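Halogenase PltM (Pseudomonas fluorescens, PDB 6BZN) halogenates phenolic compounds as a probable flavin-dependent enzyme, accepting chloride, bromide and iodide. Local coordinates at residues I33-L47 / T357-L369. Residues are numbered along the deposited sequence; the frame is centred on the assembly and turned at random.
Sequences IAGALTGAVLAKSGL and TFESILRLAPKVL
T38 and I361 come together where helix 33-44 and the helical segment 357-369 run side by side, their axes 10.2 Å apart at closest and inclined by 34° with the same N-to-C sense. I361 lays its ethyl branch over the hydroxyl of T38, CG1 lying 3.4 Å from OG1, while its CD1 rests in van der Waals contact with A34 O. That hydroxyl is already engaged: with OG1 beside the backbone N (chi1 -55°), it donates back to A34 O at 2.8 Å, on the opposite face of the carbonyl plane from T38 N. A valine in place of T38 would probably leave A34 O with one donor fewer and press a methyl group against I361. One turn earlier A34 CB meets T357 CG2. L37 CD1 meets F358 CE1, and I33 CD1 rests against CZ and CE1 of that ring, both approaching it obliquely. Towards the C-terminal end, A365 CB touches both V41 CG2 (3.8 Å) and L42 CD2 (4.0 Å), facing the notch between them. L369 then fits against the Schellman motif at G46 that closes helix 33-44: its CD2 presses tightly on S45 CB, 3.4 Å away, and also touches L47 CG, while S45 OG turns back to V41 O in a 2.6 Å hydrogen bond. I33 and A34 belong to an FAD site, empty in this model, and helix 33-44 follows strand 24-29 through a glycine-rich turn consistent with a Rossmann-type dinucleotide fold. Helix 140-153 packs on I33, A36 and A40, F81 of helix 68-81 touches V41 and A365, and helices 383-406 and 444-452 cover other sides of 357-369.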
ATOM      1  N   ILE A  33       1.088  11.750  -4.111  1.00 13.69           N
ATOM      2  CA  ILE A  33       1.302  11.881  -2.676  1.00 13.71           C
ATOM      3  C   ILE A  33       2.754  11.634  -2.255  1.00 13.26           C
ATOM      4  O   ILE A  33       3.259  12.330  -1.383  1.00 13.11           O
ATOM      5  CB  ILE A  33       0.347  10.985  -1.859  1.00 13.99           C
ATOM      6  CG1 ILE A  33       0.391  11.375  -0.376  1.00 14.10           C
ATOM      7  CG2 ILE A  33       0.650   9.505  -2.065  1.00 14.37           C
ATOM      8  CD1 ILE A  33      -0.782  10.811   0.411  1.00 13.95           C
ATOM      9  N   ALA A  34       3.417  10.654  -2.866  1.00 12.48           N
ATOM     10  CA  ALA A  34       4.821  10.374  -2.544  1.00 12.46           C
ATOM     11  C   ALA A  34       5.720  11.564  -2.847  1.00 11.92           C
ATOM     12  O   ALA A  34       6.478  12.008  -1.986  1.00 11.84           O
ATOM     13  CB  ALA A  34       5.306   9.156  -3.297  1.00 12.47           C
ATOM     14  N   GLY A  35       5.630  12.083  -4.066  1.00 11.82           N
ATOM     15  CA  GLY A  35       6.483  13.213  -4.477  1.00 11.66           C
ATOM     16  C   GLY A  35       6.181  14.476  -3.688  1.00 11.69           C
ATOM     17  O   GLY A  35       7.091  15.205  -3.275  1.00 12.13           O
ATOM     18  N   ALA A  36       4.897  14.716  -3.458  1.00 11.65           N
ATOM     19  CA  ALA A  36       4.453  15.887  -2.726  1.00 11.58           C
ATOM     20  C   ALA A  36       4.917  15.881  -1.269  1.00 11.76           C
ATOM     21  O   ALA A  36       5.390  16.894  -0.769  1.00 11.02           O
ATOM     22  CB  ALA A  36       2.947  16.001  -2.777  1.00 11.83           C
ATOM     23  N   LEU A  37       4.755  14.758  -0.576  1.00 11.78           N
ATOM     24  CA  LEU A  37       5.187  14.702   0.823  1.00 12.57           C
ATOM     25  C   LEU A  37       6.702  14.791   0.963  1.00 12.40           C
ATOM     26  O   LEU A  37       7.197  15.463   1.876  1.00 12.97           O
ATOM     27  CB  LEU A  37       4.664  13.452   1.521  1.00 13.53           C
ATOM     28  CG  LEU A  37       3.150  13.386   1.653  1.00 14.48           C
ATOM     29  CD1 LEU A  37       2.790  12.078   2.353  1.00 16.09           C
ATOM     30  CD2 LEU A  37       2.578  14.571   2.406  1.00 15.52           C
ATOM     31  N   THR A  38       7.423  14.105   0.080  1.00 11.94           N
ATOM     32  CA  THR A  38       8.872  14.239  -0.010  1.00 11.87           C
ATOM     33  C   THR A  38       9.272  15.699  -0.202  1.00 12.03           C
ATOM     34  O   THR A  38      10.143  16.211   0.517  1.00 12.17           O
ATOM     35  CB  THR A  38       9.451  13.358  -1.129  1.00 11.46           C
ATOM     36  OG1 THR A  38       9.032  12.000  -0.917  1.00 11.37           O
ATOM     37  CG2 THR A  38      10.959  13.438  -1.145  1.00 11.41           C
ATOM     38  N   GLY A  39       8.610  16.380  -1.128  1.00 12.18           N
ATOM     39  CA  GLY A  39       8.942  17.774  -1.412  1.00 12.28           C
ATOM     40  C   GLY A  39       8.633  18.679  -0.240  1.00 12.63           C
ATOM     41  O   GLY A  39       9.395  19.603   0.054  1.00 12.51           O
ATOM     42  N   ALA A  40       7.521  18.409   0.442  1.00 12.45           N
ATOM     43  CA  ALA A  40       7.139  19.224   1.568  1.00 12.74           C
ATOM     44  C   ALA A  40       8.157  19.132   2.698  1.00 12.87           C
ATOM     45  O   ALA A  40       8.587  20.154   3.219  1.00 13.58           O
ATOM     46  CB  ALA A  40       5.770  18.833   2.068  1.00 12.69           C
ATOM     47  N   VAL A  41       8.549  17.918   3.069  1.00 12.83           N
ATOM     48  CA  VAL A  41       9.452  17.740   4.213  1.00 13.14           C
ATOM     49  C   VAL A  41      10.856  18.292   3.940  1.00 13.69           C
ATOM     50  O   VAL A  41      11.483  18.858   4.846  1.00 13.82           O
ATOM     51  CB  VAL A  41       9.516  16.276   4.749  1.00 13.38           C
ATOM     52  CG1 VAL A  41       8.139  15.782   5.161  1.00 13.65           C
ATOM     53  CG2 VAL A  41      10.135  15.309   3.753  1.00 13.85           C
ATOM     54  N   LEU A  42      11.326  18.150   2.702  1.00 13.22           N
ATOM     55  CA  LEU A  42      12.617  18.697   2.302  1.00 13.43           C
ATOM     56  C   LEU A  42      12.570  20.227   2.217  1.00 13.42           C
ATOM     57  O   LEU A  42      13.477  20.887   2.733  1.00 13.57           O
ATOM     58  CB  LEU A  42      13.084  18.087   0.984  1.00 12.73           C
ATOM     59  CG  LEU A  42      13.350  16.582   1.023  1.00 12.74           C
ATOM     60  CD1 LEU A  42      13.791  16.112  -0.344  1.00 12.90           C
ATOM     61  CD2 LEU A  42      14.378  16.159   2.045  1.00 12.72           C
ATOM     62  N   ALA A  43      11.512  20.784   1.622  1.00 13.86           N
ATOM     63  CA  ALA A  43      11.373  22.240   1.524  1.00 14.62           C
ATOM     64  C   ALA A  43      11.252  22.871   2.924  1.00 15.69           C
ATOM     65  O   ALA A  43      11.903  23.876   3.233  1.00 14.56           O
ATOM     66  CB  ALA A  43      10.180  22.622   0.667  1.00 14.63           C
ATOM     67  N   LYS A  44      10.429  22.261   3.771  1.00 16.53           N
ATOM     68  CA  LYS A  44      10.302  22.682   5.171  1.00 18.00           C
ATOM     69  C   LYS A  44      11.656  22.759   5.886  1.00 18.23           C
ATOM     70  O   LYS A  44      11.902  23.691   6.671  1.00 17.75           O
ATOM     71  CB  LYS A  44       9.363  21.731   5.907  1.00 19.00           C
ATOM     72  CG  LYS A  44       9.327  21.857   7.426  1.00 20.81           C
ATOM     73  CD  LYS A  44       8.727  23.170   7.880  1.00 22.91           C
ATOM     74  CE  LYS A  44       8.939  23.334   9.380  1.00 25.01           C
ATOM     75  NZ  LYS A  44       7.818  24.084   9.988  1.00 27.08           N
ATOM     76  N   SER A  45      12.522  21.792   5.586  1.00 17.00           N
ATOM     77  CA  SER A  45      13.820  21.627   6.247  1.00 17.35           C
ATOM     78  C   SER A  45      14.956  22.508   5.699  1.00 17.63           C
ATOM     79  O   SER A  45      16.093  22.396   6.175  1.00 18.71           O
ATOM     80  CB  SER A  45      14.236  20.154   6.127  1.00 17.67           C
ATOM     81  OG  SER A  45      13.255  19.311   6.697  1.00 17.53           O
ATOM     82  N   GLY A  46      14.668  23.332   4.694  1.00 17.96           N
ATOM     83  CA  GLY A  46      15.623  24.331   4.168  1.00 18.53           C
ATOM     84  C   GLY A  46      16.226  24.020   2.805  1.00 18.54           C
ATOM     85  O   GLY A  46      17.180  24.708   2.389  1.00 19.07           O
ATOM     86  N   LEU A  47      15.704  23.010   2.095  1.00 16.85           N
ATOM     87  CA  LEU A  47      16.171  22.710   0.738  1.00 16.84           C
ATOM     88  C   LEU A  47      15.304  23.385  -0.327  1.00 16.46           C
ATOM     89  O   LEU A  47      14.112  23.587  -0.121  1.00 16.50           O
ATOM     90  CB  LEU A  47      16.201  21.198   0.475  1.00 17.08           C
ATOM     91  CG  LEU A  47      17.012  20.318   1.426  1.00 17.48           C
ATOM     92  CD1 LEU A  47      17.199  18.920   0.852  1.00 17.40           C
ATOM     93  CD2 LEU A  47      18.359  20.935   1.750  1.00 18.21           C
ATOM     94  N   THR A 357       5.951   3.038   0.825  1.00 11.85           N
ATOM     95  CA  THR A 357       6.166   4.425   0.388  1.00 12.38           C
ATOM     96  C   THR A 357       6.431   5.408   1.537  1.00 12.22           C
ATOM     97  O   THR A 357       7.431   6.134   1.518  1.00 11.63           O
ATOM     98  CB  THR A 357       4.988   4.918  -0.466  1.00 12.85           C
ATOM     99  OG1 THR A 357       4.919   4.132  -1.658  1.00 13.35           O
ATOM    100  CG2 THR A 357       5.142   6.402  -0.859  1.00 12.84           C
ATOM    101  N   PHE A 358       5.538   5.464   2.521  1.00 11.98           N
ATOM    102  CA  PHE A 358       5.678   6.466   3.569  1.00 12.27           C
ATOM    103  C   PHE A 358       6.883   6.165   4.443  1.00 12.03           C
ATOM    104  O   PHE A 358       7.570   7.088   4.893  1.00 12.52           O
ATOM    105  CB  PHE A 358       4.404   6.591   4.424  1.00 12.57           C
ATOM    106  CG  PHE A 358       3.172   7.007   3.647  1.00 13.07           C
ATOM    107  CD1 PHE A 358       3.253   7.841   2.539  1.00 13.77           C
ATOM    108  CD2 PHE A 358       1.917   6.588   4.055  1.00 13.69           C
ATOM    109  CE1 PHE A 358       2.111   8.211   1.844  1.00 14.40           C
ATOM    110  CE2 PHE A 358       0.768   6.957   3.358  1.00 14.01           C
ATOM    111  CZ  PHE A 358       0.869   7.757   2.245  1.00 14.25           C
ATOM    112  N   GLU A 359       7.150   4.886   4.685  1.00 12.29           N
ATOM    113  CA  GLU A 359       8.326   4.518   5.491  1.00 12.70           C
ATOM    114  C   GLU A 359       9.600   4.889   4.750  1.00 12.35           C
ATOM    115  O   GLU A 359      10.540   5.410   5.358  1.00 12.48           O
ATOM    116  CB  GLU A 359       8.341   3.042   5.879  1.00 13.64           C
ATOM    117  CG  GLU A 359       9.507   2.757   6.826  1.00 14.88           C
ATOM    118  CD  GLU A 359       9.537   1.358   7.392  1.00 16.84           C
ATOM    119  OE1 GLU A 359       8.476   0.700   7.428  1.00 18.22           O
ATOM    120  OE2 GLU A 359      10.646   0.931   7.811  1.00 17.82           O
ATOM    121  N   SER A 360       9.622   4.673   3.439  1.00 11.96           N
ATOM    122  CA  SER A 360      10.822   4.993   2.653  1.00 12.38           C
ATOM    123  C   SER A 360      11.113   6.493   2.673  1.00 12.01           C
ATOM    124  O   SER A 360      12.275   6.917   2.780  1.00 12.02           O
ATOM    125  CB  SER A 360      10.697   4.466   1.209  1.00 12.17           C
ATOM    126  OG  SER A 360      11.939   4.598   0.544  1.00 12.70           O
ATOM    127  N   ILE A 361      10.065   7.311   2.599  1.00 12.26           N
ATOM    128  CA  ILE A 361      10.243   8.773   2.672  1.00 12.30           C
ATOM    129  C   ILE A 361      10.841   9.155   4.028  1.00 12.92           C
ATOM    130  O   ILE A 361      11.772   9.959   4.121  1.00 12.28           O
ATOM    131  CB  ILE A 361       8.931   9.536   2.414  1.00 12.48           C
ATOM    132  CG1 ILE A 361       8.446   9.268   0.987  1.00 12.72           C
ATOM    133  CG2 ILE A 361       9.097  11.040   2.642  1.00 12.53           C
ATOM    134  CD1 ILE A 361       6.993   9.651   0.760  1.00 13.13           C
ATOM    135  N   LEU A 362      10.295   8.541   5.070  1.00 12.96           N
ATOM    136  CA  LEU A 362      10.712   8.787   6.433  1.00 13.98           C
ATOM    137  C   LEU A 362      12.178   8.419   6.674  1.00 13.60           C
ATOM    138  O   LEU A 362      12.894   9.126   7.393  1.00 14.14           O
ATOM    139  CB  LEU A 362       9.783   8.005   7.348  1.00 14.80           C
ATOM    140  CG  LEU A 362       9.705   8.248   8.838  1.00 16.29           C
ATOM    141  CD1 LEU A 362       9.543   9.714   9.198  1.00 16.40           C
ATOM    142  CD2 LEU A 362       8.534   7.410   9.342  1.00 16.57           C
ATOM    143  N   ARG A 363      12.633   7.338   6.048  1.00 13.10           N
ATOM    144  CA  ARG A 363      14.027   6.933   6.127  1.00 12.70           C
ATOM    145  C   ARG A 363      14.948   7.781   5.246  1.00 12.56           C
ATOM    146  O   ARG A 363      16.061   8.102   5.663  1.00 12.28           O
ATOM    147  CB  ARG A 363      14.176   5.469   5.726  1.00 13.25           C
ATOM    148  CG  ARG A 363      13.581   4.500   6.726  1.00 13.78           C
ATOM    149  CD  ARG A 363      13.534   3.101   6.158  1.00 14.36           C
ATOM    150  NE  ARG A 363      13.104   2.090   7.129  1.00 15.20           N
ATOM    151  CZ  ARG A 363      13.903   1.447   7.989  1.00 15.54           C
ATOM    152  NH1 ARG A 363      15.205   1.704   8.060  1.00 15.62           N
ATOM    153  NH2 ARG A 363      13.388   0.524   8.797  1.00 16.29           N
ATOM    154  N   LEU A 364      14.495   8.111   4.040  1.00 11.75           N
ATOM    155  CA  LEU A 364      15.322   8.836   3.062  1.00 12.26           C
ATOM    156  C   LEU A 364      15.557  10.312   3.413  1.00 12.49           C
ATOM    157  O   LEU A 364      16.673  10.823   3.249  1.00 12.75           O
ATOM    158  CB  LEU A 364      14.681   8.734   1.665  1.00 11.93           C
ATOM    159  CG  LEU A 364      15.383   9.489   0.530  1.00 12.02           C
ATOM    160  CD1 LEU A 364      16.761   8.920   0.237  1.00 11.81           C
ATOM    161  CD2 LEU A 364      14.490   9.491  -0.713  1.00 12.46           C
ATOM    162  N   ALA A 365      14.511  11.008   3.855  1.00 12.90           N
ATOM    163  CA  ALA A 365      14.555  12.474   3.943  1.00 13.46           C
ATOM    164  C   ALA A 365      15.665  12.988   4.879  1.00 14.19           C
ATOM    165  O   ALA A 365      16.393  13.893   4.493  1.00 14.16           O
ATOM    166  CB  ALA A 365      13.194  13.061   4.310  1.00 13.16           C
ATOM    167  N   PRO A 366      15.838  12.374   6.071  1.00 14.62           N
ATOM    168  CA  PRO A 366      16.940  12.803   6.943  1.00 14.77           C
ATOM    169  C   PRO A 366      18.307  12.607   6.315  1.00 15.07           C
ATOM    170  O   PRO A 366      19.203  13.423   6.551  1.00 15.73           O
ATOM    171  CB  PRO A 366      16.786  11.905   8.178  1.00 14.70           C
ATOM    172  CG  PRO A 366      15.346  11.558   8.187  1.00 14.95           C
ATOM    173  CD  PRO A 366      15.012  11.356   6.739  1.00 14.86           C
ATOM    174  N   LYS A 367      18.453  11.565   5.492  1.00 14.52           N
ATOM    175  CA  LYS A 367      19.719  11.294   4.822  1.00 14.58           C
ATOM    176  C   LYS A 367      19.988  12.292   3.707  1.00 14.57           C
ATOM    177  O   LYS A 367      21.125  12.677   3.485  1.00 14.26           O
ATOM    178  CB  LYS A 367      19.748   9.859   4.299  1.00 15.25           C
ATOM    179  CG  LYS A 367      19.570   8.837   5.412  1.00 15.25           C
ATOM    180  CD  LYS A 367      19.541   7.427   4.875  1.00 16.08           C
ATOM    181  CE  LYS A 367      19.196   6.411   5.960  1.00 17.00           C
ATOM    182  NZ  LYS A 367      20.266   6.356   6.992  1.00 17.83           N
ATOM    183  N   VAL A 368      18.948  12.694   2.985  1.00 14.56           N
ATOM    184  CA  VAL A 368      19.105  13.707   1.934  1.00 14.98           C
ATOM    185  C   VAL A 368      19.497  15.046   2.574  1.00 15.72           C
ATOM    186  O   VAL A 368      20.362  15.758   2.053  1.00 15.38           O
ATOM    187  CB  VAL A 368      17.823  13.812   1.068  1.00 14.52           C
ATOM    188  CG1 VAL A 368      17.879  15.000   0.112  1.00 14.51           C
ATOM    189  CG2 VAL A 368      17.647  12.526   0.278  1.00 14.85           C
ATOM    190  N   LEU A 369      18.868  15.374   3.704  1.00 16.85           N
ATOM    191  CA  LEU A 369      19.209  16.584   4.442  1.00 18.64           C
ATOM    192  C   LEU A 369      20.662  16.572   4.924  1.00 19.14           C
ATOM    193  O   LEU A 369      21.361  17.585   4.791  1.00 18.03           O
ATOM    194  CB  LEU A 369      18.296  16.783   5.647  1.00 20.10           C
ATOM    195  CG  LEU A 369      16.826  17.088   5.376  1.00 21.75           C
ATOM    196  CD1 LEU A 369      16.126  17.206   6.723  1.00 22.94           C
ATOM    197  CD2 LEU A 369      16.649  18.351   4.563  1.00 23.05           C
TER